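Local coordinates for hypothetical protein Atu1826 (Agrobacterium tumefaciens, PDB 2I3D) that is of unknown function but is probably an alpha/beta hydrolase related to the S15 family of X-Pro dipeptidyl-peptidases, at residues L172-D177 / G223-Y228; I49-H54 / T81-N86. All blocks are in the same frame, centred on the assembly; numbering follows the deposited sequence.

Contact 1: L172-D177 / G223-Y228; sequences LIINGD and GECEDY
L172 and Y228 meet with matching first torsions: in each, CG is anti to the backbone N, with chi1 172° in the leucine and -179° in the tyrosine. The two side chains pass one another running opposite ways, which brings the leucine CB over the ring. The setting is an alpha/beta hydrolase fold, in which a late helix, 218-233, packs against one face of the central sheet. The segments run nearly antiparallel, helix 223-228 lying with its axis 10.2 Å from that of strand 172-176.

The principal contact is a CH-pi interaction: L172 CB sits over a face of the Y228 ring, 3.7 Å from the centroid and shifted toward the CD2-CE2 rim. Farther along the leucine, CD2 reaches back to Y228 CB at 4.0 Å, which gives the ring and its root a common apolar neighbour. The tyrosine's polar end is engaged elsewhere, its OH hydrogen-bonded to R232 one turn later in the same helix.

One turn earlier in the helix, E224 receives I174, two residues further along the strand. The isoleucine's CD1 methyl lies 3.5 Å from E224 CB, at the base of a glutamate whose chain bends at chi2 (-77°). The aliphatic part of E224 thus works as hydrophobic surface, while its carboxylate makes a long, weak ion pair with R205. I173, between the two contact residues, faces helix 184-195 through V187 and V191, so helices pack on both faces of this strand.

No hydrogen bond crosses the interface. In its middle, C225 also touches M150 of strand 146-152, and its SG lies near both strand residues, 4.1 Å from L172 CD2 and 4.5 Å from I174 CG2.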
loop_
_atom_site.group_PDB
_atom_site.type_symbol
_atom_site.label_atom_id
_atom_site.label_comp_id
_atom_site.label_asym_id
_atom_site.label_seq_id
_atom_site.Cartn_x
_atom_site.Cartn_y
_atom_site.Cartn_z
ATOM N N LEU B 172 18.381 11.884 0.268
ATOM C CA LEU B 172 17.640 11.727 -0.991
ATOM C C LEU B 172 16.207 12.231 -0.810
ATOM O O LEU B 172 15.531 11.845 0.162
ATOM C CB LEU B 172 17.602 10.227 -1.319
ATOM C CG LEU B 172 16.699 9.842 -2.509
ATOM C CD1 LEU B 172 17.242 10.362 -3.825
ATOM C CD2 LEU B 172 16.540 8.341 -2.554
ATOM N N ILE B 173 15.745 13.051 -1.761
ATOM C CA ILE B 173 14.337 13.435 -1.831
ATOM C C ILE B 173 13.891 12.915 -3.175
ATOM O O ILE B 173 14.531 13.190 -4.207
ATOM C CB ILE B 173 14.139 14.957 -1.694
ATOM C CG1 ILE B 173 14.542 15.392 -0.286
ATOM C CG2 ILE B 173 12.704 15.345 -1.994
ATOM C CD1 ILE B 173 14.484 16.897 -0.019
ATOM N N ILE B 174 12.785 12.150 -3.177
ATOM C CA ILE B 174 12.325 11.585 -4.445
ATOM C C ILE B 174 10.813 11.757 -4.541
ATOM O O ILE B 174 10.089 11.506 -3.575
ATOM C CB ILE B 174 12.837 10.103 -4.636
ATOM C CG1 ILE B 174 12.350 9.477 -5.926
ATOM C CG2 ILE B 174 12.475 9.263 -3.373
ATOM C CD1 ILE B 174 13.379 8.346 -6.301
ATOM N N ASN B 175 10.352 12.260 -5.682
ATOM C CA ASN B 175 8.915 12.592 -5.857
ATOM C C ASN B 175 8.565 12.380 -7.305
ATOM O O ASN B 175 9.453 12.317 -8.159
ATOM C CB ASN B 175 8.560 14.033 -5.426
ATOM C CG ASN B 175 9.246 15.120 -6.311
ATOM O OD1 ASN B 175 8.587 15.994 -6.916
ATOM N ND2 ASN B 175 10.569 15.079 -6.360
ATOM N N GLY B 176 7.287 12.239 -7.571
ATOM C CA GLY B 176 6.841 12.063 -8.959
ATOM C C GLY B 176 6.286 13.317 -9.615
ATOM O O GLY B 176 5.671 14.160 -8.963
ATOM N N ASP B 177 6.381 13.380 -10.944
ATOM C CA ASP B 177 5.925 14.591 -11.642
ATOM C C ASP B 177 4.421 14.535 -11.940
ATOM O O ASP B 177 3.866 15.485 -12.521
ATOM C CB ASP B 177 6.745 14.894 -12.914
ATOM C CG ASP B 177 6.569 13.852 -14.005
ATOM O OD1 ASP B 177 5.654 12.988 -13.918
ATOM O OD2 ASP B 177 7.350 13.920 -14.996
ATOM N N GLY B 223 14.526 1.161 -7.163
ATOM C CA GLY B 223 15.832 1.166 -7.847
ATOM C C GLY B 223 16.632 2.417 -7.568
ATOM O O GLY B 223 17.838 2.366 -7.346
ATOM N N GLU B 224 15.952 3.553 -7.569
ATOM C CA GLU B 224 16.620 4.834 -7.276
ATOM C C GLU B 224 17.046 4.885 -5.817
ATOM O O GLU B 224 18.167 5.318 -5.527
ATOM C CB GLU B 224 15.696 6.002 -7.594
ATOM C CG GLU B 224 15.384 6.156 -9.119
ATOM C CD GLU B 224 16.505 6.790 -9.937
ATOM O OE1 GLU B 224 17.570 7.158 -9.397
ATOM O OE2 GLU B 224 16.272 6.957 -11.153
ATOM N N CYS B 225 16.172 4.434 -4.906
ATOM C CA CYS B 225 16.561 4.344 -3.473
ATOM C C CYS B 225 17.777 3.400 -3.252
ATOM O O CYS B 225 18.701 3.737 -2.531
ATOM C CB CYS B 225 15.370 3.882 -2.634
ATOM S SG CYS B 225 14.053 5.135 -2.622
ATOM N N GLU B 226 17.748 2.230 -3.901
ATOM C CA GLU B 226 18.857 1.277 -3.820
ATOM C C GLU B 226 20.190 1.883 -4.321
ATOM O O GLU B 226 21.195 1.841 -3.619
ATOM C CB GLU B 226 18.504 -0.000 -4.579
ATOM C CG GLU B 226 19.547 -1.045 -4.541
ATOM C CD GLU B 226 19.138 -2.273 -5.385
ATOM O OE1 GLU B 226 18.392 -2.120 -6.409
ATOM O OE2 GLU B 226 19.574 -3.388 -5.012
ATOM N N ASP B 227 20.143 2.501 -5.499
ATOM C CA ASP B 227 21.329 3.126 -6.101
ATOM C C ASP B 227 21.855 4.210 -5.189
ATOM O O ASP B 227 23.062 4.318 -4.988
ATOM C CB ASP B 227 21.018 3.729 -7.474
ATOM C CG ASP B 227 20.656 2.688 -8.522
ATOM O OD1 ASP B 227 20.847 1.474 -8.288
ATOM O OD2 ASP B 227 20.179 3.093 -9.593
ATOM N N TYR B 228 20.953 4.986 -4.596
ATOM C CA TYR B 228 21.399 6.087 -3.736
ATOM C C TYR B 228 22.138 5.507 -2.495
ATOM O O TYR B 228 23.205 5.968 -2.087
ATOM C CB TYR B 228 20.209 6.944 -3.283
ATOM C CG TYR B 228 20.674 8.084 -2.416
ATOM C CD1 TYR B 228 21.398 9.159 -2.989
ATOM C CD2 TYR B 228 20.463 8.054 -1.028
ATOM C CE1 TYR B 228 21.851 10.210 -2.204
ATOM C CE2 TYR B 228 20.925 9.067 -0.204
ATOM C CZ TYR B 228 21.636 10.140 -0.787
ATOM O OH TYR B 228 22.100 11.130 0.040
#

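Contact 2: I49-H54 / T81-N86; sequences IAIILH and TTLRFN
The rings of H54 and F85 lie where two paired strands separate. At the edge of the H54 imidazole, in its plane, come F85 O (3.3 Å from H54 CD2), N86 CA and water 1, and the N86 amide, its OD1 hydrogen-bonded to M63 N, stands almost perpendicular to the ring. H54 NE2 is hydrogen-bonded to the backbone N of F87, whose ring also meets both aromatics. The F85 ring has water 2 over the centre of one face and I51 CG2 at its edge; CG between the backbone N and carbonyl carbon (chi1 73°) swings it back toward strand 49-53.

Earlier in the strands, parallel pairing is regular, with A50 N bonded to T81 O at 2.7 Å, L83 N to A50 O at 2.9 Å and I52 N to L83 O at 3.0 Å. Beyond them water takes over: water 1 donates to I52 O and F85 O, while water 2 accepts from H54 N and donates to F85 O, gripping it twice.

This is a beta-alpha-beta crossover. Its connecting helix 66-77 packs on A50, T82 and R84, helix 101-117 meets I49, T81, L83 and F85 on the other face, and strands 124-129 and 33-40 flank the pair.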
loop_
_atom_site.group_PDB
_atom_site.type_symbol
_atom_site.label_atom_id
_atom_site.label_comp_id
_atom_site.label_asym_id
_atom_site.label_seq_id
_atom_site.Cartn_x
_atom_site.Cartn_y
_atom_site.Cartn_z
ATOM N N ILE B 49 21.716 1.761 12.350
ATOM C CA ILE B 49 20.272 1.573 12.504
ATOM C C ILE B 49 19.494 2.321 11.405
ATOM O O ILE B 49 19.800 3.456 11.070
ATOM C CB ILE B 49 19.790 2.035 13.889
ATOM C CG1 ILE B 49 20.387 1.103 14.968
ATOM C CG2 ILE B 49 18.258 2.015 13.992
ATOM C CD1 ILE B 49 20.444 1.695 16.374
ATOM N N ALA B 50 18.454 1.679 10.894
ATOM C CA ALA B 50 17.558 2.358 9.964
ATOM C C ALA B 50 16.145 2.328 10.552
ATOM O O ALA B 50 15.687 1.263 10.975
ATOM C CB ALA B 50 17.584 1.687 8.593
ATOM N N ILE B 51 15.479 3.479 10.603
ATOM C CA ILE B 51 14.081 3.587 11.061
ATOM C C ILE B 51 13.232 4.000 9.854
ATOM O O ILE B 51 13.580 4.984 9.161
ATOM C CB ILE B 51 13.932 4.690 12.150
ATOM C CG1 ILE B 51 14.925 4.431 13.313
ATOM C CG2 ILE B 51 12.515 4.779 12.668
ATOM C CD1 ILE B 51 14.682 3.153 14.178
ATOM N N ILE B 52 12.130 3.294 9.631
ATOM C CA ILE B 52 11.281 3.527 8.446
ATOM C C ILE B 52 9.900 4.010 8.902
ATOM O O ILE B 52 9.264 3.316 9.750
ATOM C CB ILE B 52 11.105 2.220 7.596
ATOM C CG1 ILE B 52 12.406 1.406 7.545
ATOM C CG2 ILE B 52 10.536 2.578 6.197
ATOM C CD1 ILE B 52 13.576 2.089 6.841
ATOM N N LEU B 53 9.437 5.149 8.349
ATOM C CA LEU B 53 8.236 5.844 8.827
ATOM C C LEU B 53 7.159 5.907 7.751
ATOM O O LEU B 53 7.451 6.216 6.601
ATOM C CB LEU B 53 8.605 7.266 9.322
ATOM C CG LEU B 53 9.662 7.243 10.439
ATOM C CD1 LEU B 53 10.186 8.655 10.775
ATOM C CD2 LEU B 53 9.110 6.499 11.674
ATOM N N HIS B 54 5.914 5.593 8.125
ATOM C CA HIS B 54 4.840 5.411 7.129
ATOM C C HIS B 54 3.951 6.660 6.893
ATOM O O HIS B 54 4.052 7.661 7.639
ATOM C CB HIS B 54 4.008 4.156 7.505
ATOM C CG HIS B 54 3.150 4.332 8.724
ATOM N ND1 HIS B 54 2.010 5.106 8.739
ATOM C CD2 HIS B 54 3.230 3.754 9.953
ATOM C CE1 HIS B 54 1.431 5.015 9.931
ATOM N NE2 HIS B 54 2.141 4.192 10.679
ATOM N N THR B 81 20.616 -2.657 11.100
ATOM C CA THR B 81 19.588 -3.045 12.072
ATOM C C THR B 81 18.379 -2.175 11.728
ATOM O O THR B 81 18.486 -0.944 11.708
ATOM C CB THR B 81 20.065 -2.764 13.506
ATOM O OG1 THR B 81 21.070 -3.735 13.832
ATOM C CG2 THR B 81 18.904 -2.816 14.519
ATOM N N THR B 82 17.233 -2.797 11.484
ATOM C CA THR B 82 16.136 -2.069 10.820
ATOM C C THR B 82 14.845 -2.211 11.582
ATOM O O THR B 82 14.498 -3.316 12.006
ATOM C CB THR B 82 15.941 -2.513 9.293
ATOM O OG1 THR B 82 17.218 -2.581 8.657
ATOM C CG2 THR B 82 15.061 -1.541 8.526
ATOM N N LEU B 83 14.121 -1.102 11.745
ATOM C CA LEU B 83 12.811 -1.118 12.411
ATOM C C LEU B 83 11.817 -0.318 11.588
ATOM O O LEU B 83 12.130 0.808 11.224
ATOM C CB LEU B 83 12.921 -0.488 13.810
ATOM C CG LEU B 83 11.612 -0.346 14.588
ATOM C CD1 LEU B 83 11.092 -1.728 15.055
ATOM C CD2 LEU B 83 11.815 0.582 15.745
ATOM N N ARG B 84 10.660 -0.893 11.252
ATOM C CA ARG B 84 9.498 -0.111 10.858
ATOM C C ARG B 84 8.450 -0.306 11.945
ATOM O O ARG B 84 8.431 -1.323 12.642
ATOM C CB ARG B 84 8.934 -0.512 9.488
ATOM C CG ARG B 84 8.530 -2.021 9.373
ATOM C CD ARG B 84 8.165 -2.350 7.907
ATOM N NE ARG B 84 7.312 -3.536 7.796
ATOM C CZ ARG B 84 7.757 -4.796 7.820
ATOM N NH1 ARG B 84 9.053 -5.072 7.966
ATOM N NH2 ARG B 84 6.888 -5.787 7.698
ATOM N N PHE B 85 7.579 0.670 12.113
ATOM C CA PHE B 85 6.530 0.529 13.139
ATOM C C PHE B 85 5.299 1.366 12.804
ATOM O O PHE B 85 5.360 2.284 11.995
ATOM C CB PHE B 85 7.090 0.957 14.514
ATOM C CG PHE B 85 7.287 2.449 14.661
ATOM C CD1 PHE B 85 6.286 3.236 15.247
ATOM C CD2 PHE B 85 8.453 3.073 14.177
ATOM C CE1 PHE B 85 6.433 4.624 15.348
ATOM C CE2 PHE B 85 8.594 4.480 14.273
ATOM C CZ PHE B 85 7.587 5.234 14.864
ATOM N N ASN B 86 4.180 1.038 13.460
ATOM C CA ASN B 86 2.939 1.755 13.277
ATOM C C ASN B 86 2.880 2.917 14.234
ATOM O O ASN B 86 3.105 2.737 15.440
ATOM C CB ASN B 86 1.753 0.825 13.500
ATOM C CG ASN B 86 1.411 0.023 12.265
ATOM O OD1 ASN B 86 1.721 0.432 11.124
ATOM N ND2 ASN B 86 0.731 -1.115 12.466
HETATM O O HOH W 1 6.733 2.241 9.419
HETATM O O HOH W 2 5.924 4.993 11.128
#

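In the fold
Both contacts rest on one mixed sheet, their centres about 18 Å apart and their nearest atoms about 10 Å apart, without touching. Contact 2 is complete before contact 1 begins: it pairs strands 49-53 and 81-85 early in the chain, whereas contact 1 sets helix 218-233, near the C-terminus, against strand 171-176. Between them in the sheet lie strands 124-129 and 146-152, so the two contacts flank strand 124-129 on either side. That strand leads into a probable nucleophile elbow, which L53 of contact 2 touches. If the Ser-His-Asp triad suggested by the geometry is real, its acid would follow the strand of contact 1 and its histidine would precede the helix.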